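Local coordinates for protein PHB depolymerase (Penicillium funiculosum, PDB 2D81) that hydrolyses the ester bonds of the biopolyester polyhydroxybutyrate, using a circularly permuted alpha/beta hydrolase fold, at residues D163-L169 against T245-W250; N37-G41 against W171-S175; Y48-R52 against S293-Q297. One frame throughout, in Å; residues are numbered along the deposited sequence.

Interactions 1 and 2 draw on successive parts of helix 164-173: its capped start meets helix 247-251, while its last turn lies on strand 39-43. Both are largely buried, but interaction 1 mixes carbon-on-ring packing with a polar cap and two waters, whereas interaction 2 is apolar and has no hydrogen bond between its segments. Interaction 3, partly buried, joins two loops on the opposite side of the chain's centre from interaction 1, about 17 Å away between nearest atoms. It lacks regular secondary structure, and charges and hydrogen bonds dominate it.

Interaction 1 (D163-L169 against T245-W250); sequences DGAGAAL and TGYNKW
A helix N-cap that also serves a second helix brings D163 and W250 together, joining the start of helix 164-173 to helix 247-251. The two carboxylate oxygens of D163 face different partners. OD2 accepts from G166 N at 3.0 Å, met from above the carboxylate plane, and caps the helix. With CG anti to the backbone N (chi1 -177°), the other oxygen extends to the indole: W250 NE1 donates to D163 OD1 at 2.8 Å on its syn lone pair, the oxygen lying almost in the indole plane, though the bond is bent to 148°. R179 forms a salt bridge to the same OD1.

The indole also lies against the first turn. G166 CA stands over one face, 3.5 Å from the centroid of the W250 five-membered ring, a CH-pi contact so close that a beta carbon on G166 would collide with NE1. Without the indole, as with an alanine here, D163 OD1 would probably be left to its salt bridge with R179, and a gap would open over G166 CA.

In this alpha/beta hydrolase fold both helices rest on the mixed central sheet, with L169 and Y247 each touching strands 221-227 and 256-260. A165 CB sits squarely over the Y247 ring, 4.0 Å from its centroid, while Y247 OH bonds to S16. L169 CD1 packs on W250 CB at 3.7 Å. Water 1 accepts from A165 N, within hydrogen-bonding distance of D163 OD2 and T245 O; water 2 sits likewise between D163 OD2 and G246 O. G246 leaves helix 240-244 with positive phi, which favours glycine.

Interaction 2 (N37-G41 against W171-S175); sequences NVGFG and WIYGS
I172 meets V38 and the strand beyond it with two separate branches, an example of how one branched side chain can seat a helix end on a beta-sheet. From CB, which is directed at the strand, the side chain divides. The CG2 branch presses on V38: I172 CG2 lies 3.5 Å from V38 CG1, tighter than usual for two methyl carbons, and 4.1 Å from V38 CB. The other branch runs through CG1, anti to the carbonyl carbon (chi1 -65°), and then extends to CD1, which comes to rest over the main chain between F40 and G41, 3.8 Å from F40 C and 4.0 Å from G41 N. A single isoleucine thus touches both the side chain before the strand and the main chain within it.

V38 answers with both of its methyls. CG1, besides meeting I172 CG2, approaches the main chain of the helix end, 3.2 Å from I172 O. CG2 makes a looser contact, 4.4 Å from Y173 CE2. The hydroxyl of that tyrosine is held elsewhere, by S14 OG and S12 O. Between V38 and F40 the strand begins at G39, where a beta carbon would press on the carbonyl oxygen of V38. The V38 side chain also comes within about 6 Å of the attached glycan.

Strand 39-43 runs parallel between strands 13-18 and 92-98 in the central sheet: G41 bonds to V15 and F40 to K92 and Y94, while V38, just before the strand, bonds to V13 and K92. F40 points away from the helix and packs on V15, I93 and L88, while helix 164-173 ends across neighbouring strands, I172 touching S14 and H224 and Y173 touching S222.

Interaction 3 (Y48-R52 against S293-Q297); sequences YDCAR and SNADQ
R52 and D296 form the charged centre of this loop-to-loop contact, in a salt-bridge network completed by D49. R52 NH1 meets D296 OD1 at 2.9 Å, and R52 NE meets D49 OD2 at 2.8 Å in a nearly straight bond (163°); both oxygens lie close to the guanidinium plane, and the two acids, with S293 O, probably hold the group against turning. The carboxylates themselves are nearly coplanar, with D49 OD2 only 2.5 Å from D296 OD2, a spacing at which one of the two acids is probably protonated.

Hydrogen bonds to backbone carbonyls add to the salt bridges. R52 NH1 also donates to S293 O at 2.9 Å, and NH2 adds a weak bond to the same carbonyl. Y48 OH donates to D296 O at 2.7 Å, coming from above the carbonyl plane. D296 OD2 also lies over one face of the Y48 ring, toward its rim, with carboxylate and ring planes 15° apart.

Each loop makes a type I turn here, D49 to R52 and N294 to Q297, and C50 within the first is joined to C59 by a disulfide. Helix 68-77 borders both loops through W77, which touches Y48, R52 and Q297, while helix 20-31 meets Y48 through V30 and D296 through Q27.

Interaction 1 (D163-L169 against T245-W250)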
loop_
_atom_site.group_PDB
_atom_site.type_symbol
_atom_site.label_atom_id
_atom_site.label_comp_id
_atom_site.label_asym_id
_atom_site.label_seq_id
_atom_site.Cartn_x
_atom_site.Cartn_y
_atom_site.Cartn_z
ATOM N N ASP A 163 2.367 12.022 -11.886
ATOM C CA ASP A 163 1.407 11.984 -10.792
ATOM C C ASP A 163 1.031 10.535 -10.496
ATOM O O ASP A 163 0.040 10.024 -11.014
ATOM C CB ASP A 163 0.160 12.783 -11.182
ATOM C CG ASP A 163 -0.864 12.865 -10.060
ATOM O OD1 ASP A 163 -1.954 13.419 -10.305
ATOM O OD2 ASP A 163 -0.587 12.385 -8.941
ATOM N N GLY A 164 1.836 9.878 -9.663
ATOM C CA GLY A 164 1.613 8.474 -9.365
ATOM C C GLY A 164 0.331 8.212 -8.603
ATOM O O GLY A 164 -0.398 7.273 -8.920
ATOM N N ALA A 165 0.057 9.034 -7.594
ATOM C CA ALA A 165 -1.150 8.865 -6.792
ATOM C C ALA A 165 -2.377 8.960 -7.686
ATOM O O ALA A 165 -3.290 8.137 -7.599
ATOM C CB ALA A 165 -1.210 9.928 -5.695
ATOM N N GLY A 166 -2.388 9.968 -8.552
ATOM C CA GLY A 166 -3.502 10.149 -9.462
ATOM C C GLY A 166 -3.652 8.997 -10.437
ATOM O O GLY A 166 -4.760 8.545 -10.711
ATOM N N ALA A 167 -2.531 8.523 -10.971
ATOM C CA ALA A 167 -2.562 7.405 -11.907
ATOM C C ALA A 167 -3.166 6.174 -11.237
ATOM O O ALA A 167 -4.023 5.503 -11.810
ATOM C CB ALA A 167 -1.153 7.096 -12.400
ATOM N N ALA A 168 -2.713 5.882 -10.022
ATOM C CA ALA A 168 -3.202 4.715 -9.293
ATOM C C ALA A 168 -4.695 4.823 -8.986
ATOM O O ALA A 168 -5.452 3.880 -9.218
ATOM C CB ALA A 168 -2.413 4.537 -7.995
ATOM N N LEU A 169 -5.118 5.969 -8.462
ATOM C CA LEU A 169 -6.518 6.147 -8.083
ATOM C C LEU A 169 -7.450 6.160 -9.290
ATOM O O LEU A 169 -8.541 5.582 -9.249
ATOM C CB LEU A 169 -6.693 7.439 -7.277
ATOM C CG LEU A 169 -6.043 7.455 -5.890
ATOM C CD1 LEU A 169 -6.239 8.823 -5.253
ATOM C CD2 LEU A 169 -6.655 6.356 -5.017
ATOM N N THR A 245 2.572 13.063 -1.143
ATOM C CA THR A 245 2.346 12.014 -2.132
ATOM C C THR A 245 1.259 12.374 -3.136
ATOM O O THR A 245 1.259 11.877 -4.261
ATOM C CB THR A 245 1.965 10.679 -1.469
ATOM O OG1 THR A 245 0.900 10.895 -0.535
ATOM C CG2 THR A 245 3.170 10.080 -0.751
ATOM N N GLY A 246 0.324 13.225 -2.725
ATOM C CA GLY A 246 -0.679 13.700 -3.662
ATOM C C GLY A 246 -1.991 12.932 -3.702
ATOM O O GLY A 246 -2.860 13.250 -4.513
ATOM N N TYR A 247 -2.154 11.929 -2.843
ATOM C CA TYR A 247 -3.425 11.203 -2.783
ATOM C C TYR A 247 -4.566 12.143 -2.421
ATOM O O TYR A 247 -5.655 12.066 -2.997
ATOM C CB TYR A 247 -3.390 10.086 -1.737
ATOM C CG TYR A 247 -2.500 8.910 -2.061
ATOM C CD1 TYR A 247 -1.180 8.872 -1.629
ATOM C CD2 TYR A 247 -2.996 7.813 -2.768
ATOM C CE1 TYR A 247 -0.371 7.768 -1.882
ATOM C CE2 TYR A 247 -2.196 6.706 -3.032
ATOM C CZ TYR A 247 -0.885 6.690 -2.582
ATOM O OH TYR A 247 -0.092 5.595 -2.819
ATOM N N ASN A 248 -4.317 13.016 -1.451
ATOM C CA ASN A 248 -5.387 13.823 -0.882
ATOM C C ASN A 248 -5.963 14.794 -1.901
ATOM O O ASN A 248 -7.148 15.118 -1.848
ATOM C CB ASN A 248 -4.890 14.593 0.345
ATOM C CG ASN A 248 -4.396 13.675 1.442
ATOM O OD1 ASN A 248 -4.760 12.501 1.490
ATOM N ND2 ASN A 248 -3.574 14.210 2.339
ATOM N N LYS A 249 -5.126 15.254 -2.829
ATOM C CA LYS A 249 -5.575 16.164 -3.880
ATOM C C LYS A 249 -6.700 15.541 -4.698
ATOM O O LYS A 249 -7.661 16.219 -5.068
ATOM C CB LYS A 249 -4.410 16.517 -4.810
ATOM C CG LYS A 249 -3.260 17.229 -4.120
ATOM C CD LYS A 249 -2.156 17.572 -5.105
ATOM C CE LYS A 249 -1.030 18.325 -4.423
ATOM N NZ LYS A 249 -1.502 19.612 -3.838
ATOM N N TRP A 250 -6.573 14.248 -4.981
ATOM C CA TRP A 250 -7.591 13.526 -5.733
ATOM C C TRP A 250 -8.783 13.135 -4.864
ATOM O O TRP A 250 -9.935 13.232 -5.294
ATOM C CB TRP A 250 -6.982 12.277 -6.383
ATOM C CG TRP A 250 -6.074 12.602 -7.525
ATOM C CD1 TRP A 250 -4.717 12.766 -7.485
ATOM C CD2 TRP A 250 -6.471 12.872 -8.874
ATOM N NE1 TRP A 250 -4.244 13.125 -8.728
ATOM C CE2 TRP A 250 -5.301 13.197 -9.599
ATOM C CE3 TRP A 250 -7.704 12.874 -9.543
ATOM C CZ2 TRP A 250 -5.329 13.520 -10.959
ATOM C CZ3 TRP A 250 -7.731 13.196 -10.897
ATOM C CH2 TRP A 250 -6.549 13.516 -11.589
HETATM O O HOH W 1 1.560 11.447 -7.004
HETATM O O HOH W 2 -1.625 14.268 -7.024
#

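Interaction 2 (N37-G41 against W171-S175)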
loop_
_atom_site.group_PDB
_atom_site.type_symbol
_atom_site.label_atom_id
_atom_site.label_comp_id
_atom_site.label_asym_id
_atom_site.label_seq_id
_atom_site.Cartn_x
_atom_site.Cartn_y
_atom_site.Cartn_z
ATOM N N ASN A 37 -11.983 -4.807 -2.563
ATOM C CA ASN A 37 -12.732 -5.418 -3.651
ATOM C C ASN A 37 -12.742 -4.638 -4.959
ATOM O O ASN A 37 -13.166 -5.164 -5.987
ATOM C CB ASN A 37 -14.168 -5.695 -3.200
ATOM C CG ASN A 37 -14.711 -4.616 -2.295
ATOM O OD1 ASN A 37 -14.658 -3.431 -2.620
ATOM N ND2 ASN A 37 -15.240 -5.020 -1.142
ATOM N N VAL A 38 -12.273 -3.394 -4.938
ATOM C CA VAL A 38 -12.125 -2.654 -6.186
ATOM C C VAL A 38 -10.786 -3.004 -6.835
ATOM O O VAL A 38 -10.702 -3.212 -8.045
ATOM C CB VAL A 38 -12.192 -1.128 -5.961
ATOM C CG1 VAL A 38 -12.139 -0.408 -7.298
ATOM C CG2 VAL A 38 -13.468 -0.766 -5.225
ATOM N N GLY A 39 -9.740 -3.080 -6.020
ATOM C CA GLY A 39 -8.433 -3.439 -6.537
ATOM C C GLY A 39 -7.323 -2.863 -5.682
ATOM O O GLY A 39 -7.563 -2.435 -4.555
ATOM N N PHE A 40 -6.105 -2.859 -6.212
ATOM C CA PHE A 40 -4.967 -2.319 -5.481
ATOM C C PHE A 40 -3.854 -1.813 -6.389
ATOM O O PHE A 40 -3.840 -2.094 -7.590
ATOM C CB PHE A 40 -4.405 -3.369 -4.510
ATOM C CG PHE A 40 -4.038 -4.675 -5.162
ATOM C CD1 PHE A 40 -5.008 -5.639 -5.425
ATOM C CD2 PHE A 40 -2.714 -4.949 -5.496
ATOM C CE1 PHE A 40 -4.664 -6.858 -6.010
ATOM C CE2 PHE A 40 -2.359 -6.163 -6.081
ATOM C CZ PHE A 40 -3.335 -7.120 -6.336
ATOM N N GLY A 41 -2.933 -1.053 -5.801
ATOM C CA GLY A 41 -1.815 -0.504 -6.548
ATOM C C GLY A 41 -0.498 -0.757 -5.835
ATOM O O GLY A 41 -0.428 -0.727 -4.605
ATOM N N TRP A 171 -6.819 4.637 -12.106
ATOM C CA TRP A 171 -6.876 3.287 -12.650
ATOM C C TRP A 171 -7.821 2.417 -11.834
ATOM O O TRP A 171 -8.626 1.669 -12.388
ATOM C CB TRP A 171 -5.497 2.625 -12.684
ATOM C CG TRP A 171 -5.572 1.303 -13.373
ATOM C CD1 TRP A 171 -5.559 0.066 -12.796
ATOM C CD2 TRP A 171 -5.786 1.093 -14.770
ATOM N NE1 TRP A 171 -5.758 -0.906 -13.751
ATOM C CE2 TRP A 171 -5.900 -0.301 -14.972
ATOM C CE3 TRP A 171 -5.897 1.950 -15.874
ATOM C CZ2 TRP A 171 -6.119 -0.860 -16.235
ATOM C CZ3 TRP A 171 -6.115 1.394 -17.131
ATOM C CH2 TRP A 171 -6.224 0.002 -17.300
ATOM N N ILE A 172 -7.720 2.521 -10.515
ATOM C CA ILE A 172 -8.522 1.688 -9.630
ATOM C C ILE A 172 -10.005 2.049 -9.695
ATOM O O ILE A 172 -10.859 1.165 -9.766
ATOM C CB ILE A 172 -8.020 1.801 -8.175
ATOM C CG1 ILE A 172 -6.607 1.215 -8.082
ATOM C CG2 ILE A 172 -8.968 1.068 -7.225
ATOM C CD1 ILE A 172 -5.935 1.402 -6.734
ATOM N N TYR A 173 -10.312 3.344 -9.683
ATOM C CA TYR A 173 -11.703 3.784 -9.620
ATOM C C TYR A 173 -12.306 4.194 -10.958
ATOM O O TYR A 173 -13.511 4.437 -11.049
ATOM C CB TYR A 173 -11.847 4.937 -8.621
ATOM C CG TYR A 173 -11.665 4.493 -7.192
ATOM C CD1 TYR A 173 -10.411 4.527 -6.582
ATOM C CD2 TYR A 173 -12.738 3.978 -6.467
ATOM C CE1 TYR A 173 -10.232 4.051 -5.284
ATOM C CE2 TYR A 173 -12.569 3.500 -5.171
ATOM C CZ TYR A 173 -11.313 3.539 -4.589
ATOM O OH TYR A 173 -11.142 3.047 -3.321
ATOM N N GLY A 174 -11.474 4.260 -11.990
ATOM C CA GLY A 174 -11.954 4.684 -13.293
ATOM C C GLY A 174 -11.967 6.194 -13.395
ATOM O O GLY A 174 -10.995 6.855 -13.023
ATOM N N SER A 175 -13.060 6.750 -13.901
ATOM C CA SER A 175 -13.190 8.195 -13.965
ATOM C C SER A 175 -13.042 8.767 -12.559
ATOM O O SER A 175 -13.471 8.154 -11.580
ATOM C CB SER A 175 -14.550 8.583 -14.554
ATOM O OG SER A 175 -15.612 7.945 -13.862
#

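Interaction 3 (Y48-R52 against S293-Q297)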
loop_
_atom_site.group_PDB
_atom_site.type_symbol
_atom_site.label_atom_id
_atom_site.label_comp_id
_atom_site.label_asym_id
_atom_site.label_seq_id
_atom_site.Cartn_x
_atom_site.Cartn_y
_atom_site.Cartn_z
ATOM N N TYR A 48 3.748 -11.283 -4.281
ATOM C CA TYR A 48 3.100 -11.837 -3.104
ATOM C C TYR A 48 3.861 -13.075 -2.616
ATOM O O TYR A 48 4.078 -14.012 -3.382
ATOM C CB TYR A 48 1.661 -12.224 -3.442
ATOM C CG TYR A 48 0.969 -12.946 -2.316
ATOM C CD1 TYR A 48 0.438 -12.244 -1.231
ATOM C CD2 TYR A 48 0.900 -14.336 -2.302
ATOM C CE1 TYR A 48 -0.143 -12.912 -0.159
ATOM C CE2 TYR A 48 0.324 -15.016 -1.235
ATOM C CZ TYR A 48 -0.191 -14.301 -0.168
ATOM O OH TYR A 48 -0.725 -14.975 0.899
ATOM N N ASP A 49 4.256 -13.064 -1.344
ATOM C CA ASP A 49 4.933 -14.196 -0.698
ATOM C C ASP A 49 6.367 -14.344 -1.206
ATOM O O ASP A 49 6.975 -15.404 -1.065
ATOM C CB ASP A 49 4.158 -15.504 -0.943
ATOM C CG ASP A 49 4.402 -16.556 0.143
ATOM O OD1 ASP A 49 4.735 -17.712 -0.197
ATOM O OD2 ASP A 49 4.242 -16.232 1.337
ATOM N N CYS A 50 6.910 -13.272 -1.779
ATOM C CA CYS A 50 8.234 -13.331 -2.401
ATOM C C CYS A 50 9.294 -13.889 -1.452
ATOM O O CYS A 50 10.112 -14.721 -1.840
ATOM C CB CYS A 50 8.671 -11.939 -2.880
ATOM S SG CYS A 50 10.076 -12.010 -4.046
ATOM N N ALA A 51 9.276 -13.430 -0.203
ATOM C CA ALA A 51 10.395 -13.676 0.700
ATOM C C ALA A 51 10.213 -14.885 1.610
ATOM O O ALA A 51 10.984 -15.072 2.551
ATOM C CB ALA A 51 10.661 -12.431 1.546
ATOM N N ARG A 52 9.204 -15.711 1.344
ATOM C CA ARG A 52 8.947 -16.837 2.237
ATOM C C ARG A 52 9.949 -17.968 2.039
ATOM O O ARG A 52 10.408 -18.568 3.012
ATOM C CB ARG A 52 7.522 -17.377 2.058
ATOM C CG ARG A 52 7.174 -18.478 3.062
ATOM C CD ARG A 52 5.768 -19.022 2.863
ATOM N NE ARG A 52 4.728 -18.095 3.309
ATOM C CZ ARG A 52 4.223 -18.060 4.540
ATOM N NH1 ARG A 52 3.279 -17.181 4.841
ATOM N NH2 ARG A 52 4.652 -18.910 5.467
ATOM N N SER A 293 4.662 -16.052 11.090
ATOM C CA SER A 293 4.773 -16.857 9.884
ATOM C C SER A 293 3.642 -16.578 8.897
ATOM O O SER A 293 3.758 -16.894 7.719
ATOM C CB SER A 293 4.782 -18.343 10.251
ATOM O OG SER A 293 3.644 -18.679 11.022
ATOM N N ASN A 294 2.552 -15.987 9.381
ATOM C CA ASN A 294 1.394 -15.698 8.533
ATOM C C ASN A 294 1.301 -14.230 8.118
ATOM O O ASN A 294 0.209 -13.727 7.854
ATOM C CB ASN A 294 0.103 -16.092 9.250
ATOM C CG ASN A 294 0.065 -15.607 10.680
ATOM O OD1 ASN A 294 0.470 -14.481 10.976
ATOM N ND2 ASN A 294 -0.425 -16.453 11.579
ATOM N N ALA A 295 2.443 -13.552 8.052
ATOM C CA ALA A 295 2.478 -12.125 7.734
ATOM C C ALA A 295 1.677 -11.745 6.488
ATOM O O ALA A 295 1.088 -10.663 6.434
ATOM C CB ALA A 295 3.927 -11.659 7.577
ATOM N N ASP A 296 1.666 -12.618 5.482
ATOM C CA ASP A 296 0.966 -12.311 4.238
ATOM C C ASP A 296 -0.301 -13.138 4.033
ATOM O O ASP A 296 -0.821 -13.233 2.920
ATOM C CB ASP A 296 1.912 -12.469 3.035
ATOM C CG ASP A 296 2.362 -13.906 2.804
ATOM O OD1 ASP A 296 2.186 -14.769 3.692
ATOM O OD2 ASP A 296 2.915 -14.170 1.716
ATOM N N GLN A 297 -0.811 -13.711 5.119
ATOM C CA GLN A 297 -2.043 -14.495 5.067
ATOM C C GLN A 297 -3.094 -13.875 5.984
ATOM O O GLN A 297 -2.786 -13.001 6.792
ATOM C CB GLN A 297 -1.762 -15.937 5.498
ATOM C CG GLN A 297 -0.693 -16.631 4.651
ATOM C CD GLN A 297 -0.239 -17.953 5.245
ATOM O OE1 GLN A 297 0.107 -18.027 6.422
ATOM N NE2 GLN A 297 -0.228 -19.001 4.429
#